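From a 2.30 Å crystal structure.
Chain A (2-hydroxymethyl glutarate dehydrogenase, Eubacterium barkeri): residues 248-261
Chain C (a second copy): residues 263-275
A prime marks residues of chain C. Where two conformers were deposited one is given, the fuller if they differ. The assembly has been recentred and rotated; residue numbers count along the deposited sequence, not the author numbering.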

# COMPACT_ATOMS: atom_id res chain seq x y z
N ALA A 248 9.58 0.05 -12.19
CA ALA A 248 9.20 1.34 -11.64
C ALA A 248 9.55 1.44 -10.15
O ALA A 248 10.11 2.44 -9.72
N LEU A 249 9.22 0.42 -9.38
CA LEU A 249 9.52 0.38 -7.96
C LEU A 249 11.02 0.35 -7.70
O LEU A 249 11.49 0.94 -6.72
N GLU A 250 11.76 -0.34 -8.57
CA GLU A 250 13.22 -0.34 -8.49
C GLU A 250 13.74 1.07 -8.72
O GLU A 250 14.60 1.55 -7.97
N ALA A 251 13.22 1.76 -9.73
CA ALA A 251 13.61 3.16 -9.96
C ALA A 251 13.20 4.08 -8.81
O ALA A 251 13.95 4.99 -8.43
N GLY A 252 12.02 3.86 -8.24
CA GLY A 252 11.59 4.62 -7.07
C GLY A 252 12.52 4.47 -5.87
O GLY A 252 12.83 5.46 -5.19
N LYS A 253 12.94 3.24 -5.60
CA LYS A 253 13.87 2.94 -4.50
C LYS A 253 15.22 3.60 -4.74
O LYS A 253 15.77 4.21 -3.84
N GLU A 254 15.75 3.46 -5.96
CA GLU A 254 17.05 4.04 -6.33
C GLU A 254 17.03 5.58 -6.33
O GLU A 254 18.03 6.21 -6.01
N GLY A 255 15.89 6.17 -6.66
CA GLY A 255 15.75 7.63 -6.66
C GLY A 255 15.10 8.22 -5.42
O GLY A 255 14.93 9.44 -5.34
N ASN A 256 14.77 7.39 -4.44
CA ASN A 256 14.03 7.83 -3.24
C ASN A 256 12.77 8.60 -3.57
O ASN A 256 12.54 9.69 -3.07
N VAL A 257 11.96 8.01 -4.45
CA VAL A 257 10.67 8.58 -4.81
C VAL A 257 9.59 7.57 -4.43
O VAL A 257 9.53 6.50 -5.01
N PRO A 258 8.76 7.89 -3.41
CA PRO A 258 7.65 7.02 -3.06
C PRO A 258 6.66 6.83 -4.21
O PRO A 258 6.37 7.77 -4.93
N LEU A 259 6.16 5.60 -4.36
CA LEU A 259 5.28 5.21 -5.46
C LEU A 259 4.14 4.34 -4.91
O LEU A 259 4.01 3.15 -5.26
N PRO A 260 3.31 4.92 -4.04
CA PRO A 260 2.23 4.16 -3.38
C PRO A 260 1.21 3.53 -4.34
O PRO A 260 0.81 2.39 -4.14
N MET A 261 0.76 4.27 -5.35
CA MET A 261 -0.21 3.75 -6.32
C MET A 261 0.40 2.61 -7.13
O MET A 261 -0.26 1.60 -7.38
N ALA C 263 3.81 -3.81 1.05
CA ALA C 263 4.02 -2.91 -0.09
C ALA C 263 3.80 -1.46 0.28
O ALA C 263 4.58 -0.58 -0.12
N MET C 264 2.73 -1.20 1.03
CA MET C 264 2.43 0.16 1.49
C MET C 264 3.45 0.64 2.53
O MET C 264 3.94 1.75 2.43
N ALA C 265 3.79 -0.21 3.50
CA ALA C 265 4.85 0.12 4.48
C ALA C 265 6.16 0.49 3.78
O ALA C 265 6.81 1.49 4.12
N THR C 266 6.52 -0.28 2.76
CA THR C 266 7.74 0.00 2.01
C THR C 266 7.76 1.42 1.44
O THR C 266 8.77 2.13 1.52
N GLN C 267 6.65 1.85 0.87
CA GLN C 267 6.58 3.17 0.25
C GLN C 267 6.55 4.31 1.28
O GLN C 267 7.10 5.39 1.03
N ILE C 268 5.95 4.04 2.44
CA ILE C 268 5.98 5.01 3.55
C ILE C 268 7.42 5.20 4.05
O ILE C 268 7.88 6.32 4.19
N PHE C 269 8.13 4.10 4.28
CA PHE C 269 9.56 4.20 4.64
C PHE C 269 10.38 4.85 3.55
O PHE C 269 11.35 5.52 3.86
N GLU C 270 10.02 4.64 2.28
CA GLU C 270 10.71 5.33 1.19
C GLU C 270 10.56 6.83 1.31
O GLU C 270 11.51 7.58 1.01
N GLY C 271 9.38 7.28 1.74
CA GLY C 271 9.14 8.68 2.04
C GLY C 271 10.13 9.23 3.06
O GLY C 271 10.69 10.30 2.87
N GLY C 272 10.35 8.49 4.13
CA GLY C 272 11.32 8.87 5.14
C GLY C 272 12.72 8.97 4.58
O GLY C 272 13.44 9.90 4.87
N ARG C 273 13.08 8.00 3.75
CA ARG C 273 14.37 8.04 3.07
C ARG C 273 14.49 9.23 2.13
O ARG C 273 15.55 9.85 2.05
N ALA C 274 13.40 9.56 1.43
CA ALA C 274 13.34 10.75 0.58
C ALA C 274 13.59 12.04 1.38
O ALA C 274 14.16 13.00 0.86
N MET C 275 13.19 12.03 2.65
CA MET C 275 13.41 13.14 3.57
C MET C 275 14.80 13.14 4.24
O MET C 275 15.09 14.01 5.07

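A helix that packs against a loop rather than another helix tends to present one stripe of side chains, spaced three or four residues apart, to whatever the loop offers. The contact between two copies of 2-hydroxymethyl glutarate dehydrogenase illustrates the principle. The axes of the two helices come no closer than 10.2 Å, so it is largely the segment from Asn256 to Pro260 that fills the space beside the chain C helix, and the two stretches together bury 547 Å².

The stripe begins at Met264′, modelled here in one of two deposited conformers. Its CA-to-CB bond points sideways, but with chi1 t and chi2 and chi3 both p the chain bends so that its end comes nearer, and CE of Met264′ lies 3.6 Å from CB of Pro260, an apolar contact.

One turn on, Gln267′ points toward chain A and loses more surface to it than any other residue of either stretch. Chi1 and chi2 are both m, and the aliphatic part of the chain runs beside Pro260, with CG of Gln267′ 4.0 Å from N of Pro260. The amide reaches the backbone of Leu259, at the N-cap position of the next helix, and its neighbour Pro258; Leu249, chi1 m and chi2 t, brings its end in from the preceding helix. This amide is probably turned over in the model, which leaves its polar partner open.

Ile268′ points away and Phe269′ is out of reach, so the next contact falls to Glu270′. Its t, p rotamer carries CG of Glu270′ to 4.0 Å from N of Pro258, while OE1 of Glu270′ approaches the helix, 3.5 Å from CA of Lys253. The carboxylate is held from its own helix: NE of Arg273′ donates to OE2 of Glu270′ at 3.2 Å in a salt bridge, and NH2 of Arg273′ adds a weak bond to OE1 of Glu270′ at 3.3 Å.

At Gly271′ the proline ring lies directly on the helix backbone, CG of Pro258 3.6 Å from CA of Gly271′; the ring is C-gamma exo.

Arg273′ (chi1 m, chi2 t, chi3 p) also points toward chain A. The O of Lys253 lies at the edge of its guanidinium, 3.3 Å from NH2 of Arg273′, where the last helical turn gives way to the Schellman motif at Asn256.

Ala274′ closes the stripe: CB of Ala274′ sits 3.2 Å from O of Asn256 and 4.4 Å from CD of Pro258, a small side chain against a close-lying backbone.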

# COMPACT_ATOMS: atom_id res chain seq x y z
CB ALA A 248 7.70 1.59 -11.86
CB LEU A 249 8.85 -0.83 -7.29
CG LEU A 249 7.31 -0.84 -7.27
CD1 LEU A 249 6.78 -2.14 -6.65
CD2 LEU A 249 6.75 0.37 -6.55
CB GLU A 250 13.84 -1.30 -9.53
CG GLU A 250 15.34 -1.43 -9.38
CD GLU A 250 16.04 -2.07 -10.57
OE1 GLU A 250 17.30 -1.97 -10.62
OE2 GLU A 250 15.34 -2.64 -11.46
CB ALA A 251 13.07 3.67 -11.30
CB LYS A 253 14.03 1.41 -4.33
CG LYS A 253 15.21 0.98 -3.44
CD LYS A 253 15.15 -0.51 -3.07
CE LYS A 253 16.21 -0.87 -1.99
NZ LYS A 253 15.99 -2.22 -1.29
CB GLU A 254 17.50 3.53 -7.70
CG GLU A 254 17.81 2.03 -7.72
CD GLU A 254 17.81 1.41 -9.13
OE1 GLU A 254 17.26 2.00 -10.09
OE2 GLU A 254 18.38 0.30 -9.27
CB ASN A 256 14.91 8.64 -2.29
CG ASN A 256 16.14 7.88 -1.86
OD1 ASN A 256 16.04 6.78 -1.30
ND2 ASN A 256 17.29 8.45 -2.11
CB VAL A 257 10.59 8.87 -6.32
CG1 VAL A 257 9.18 9.33 -6.70
CG2 VAL A 257 11.63 9.91 -6.74
CB PRO A 258 6.97 7.76 -1.90
CG PRO A 258 8.01 8.69 -1.36
CD PRO A 258 8.83 9.08 -2.53
CB LEU A 259 6.08 4.42 -6.50
CG LEU A 259 7.21 5.13 -7.27
CD1 LEU A 259 8.00 4.15 -8.09
CD2 LEU A 259 6.62 6.22 -8.16
CB PRO A 260 1.56 5.20 -2.48
CG PRO A 260 1.97 6.52 -3.00
CD PRO A 260 3.34 6.32 -3.57
CB MET A 261 -0.68 4.84 -7.27
CG MET A 261 -1.41 5.99 -6.59
SD MET A 261 -2.95 5.52 -5.82
CE MET A 261 -4.01 5.25 -7.27
CB ALA C 263 3.10 -3.30 -1.25
CB MET C 264 1.00 0.27 2.01
CG MET C 264 0.48 1.70 2.22
SD MET C 264 1.06 2.96 1.04
CE MET C 264 0.21 2.50 -0.48
CB ALA C 265 5.07 -1.04 5.46
CB THR C 266 7.93 -1.05 0.90
OG1 THR C 266 7.89 -2.36 1.48
CG2 THR C 266 9.29 -0.88 0.16
CB GLN C 267 5.38 3.27 -0.70
CG GLN C 267 5.47 2.34 -1.90
CD GLN C 267 6.81 2.41 -2.65
OE1 GLN C 267 7.36 1.39 -3.06
NE2 GLN C 267 7.31 3.60 -2.84
CB ILE C 268 5.02 4.58 4.68
CG1 ILE C 268 3.57 4.57 4.17
CG2 ILE C 268 5.16 5.53 5.91
CD1 ILE C 268 2.57 3.91 5.10
CB PHE C 269 10.15 2.84 5.02
CG PHE C 269 9.79 2.38 6.39
CD1 PHE C 269 10.34 3.01 7.51
CD2 PHE C 269 8.89 1.34 6.59
CE1 PHE C 269 10.00 2.59 8.80
CE2 PHE C 269 8.56 0.92 7.87
CZ PHE C 269 9.10 1.55 8.97
CB GLU C 270 10.22 4.86 -0.18
CG GLU C 270 11.09 5.35 -1.34
CD GLU C 270 12.54 4.96 -1.17
OE1 GLU C 270 12.85 3.76 -1.28
OE2 GLU C 270 13.38 5.82 -0.91
CB ARG C 273 14.59 6.72 2.33
CG ARG C 273 14.93 5.60 3.28
CD ARG C 273 14.62 4.24 2.73
NE ARG C 273 14.89 4.15 1.31
CZ ARG C 273 15.99 3.64 0.75
NH1 ARG C 273 16.97 3.14 1.48
NH2 ARG C 273 16.09 3.63 -0.58
CB ALA C 274 12.01 10.83 -0.13
CB MET C 275 12.32 13.16 4.63
CG MET C 275 10.93 13.47 4.08
SD MET C 275 9.67 13.23 5.34
CE MET C 275 10.16 14.47 6.55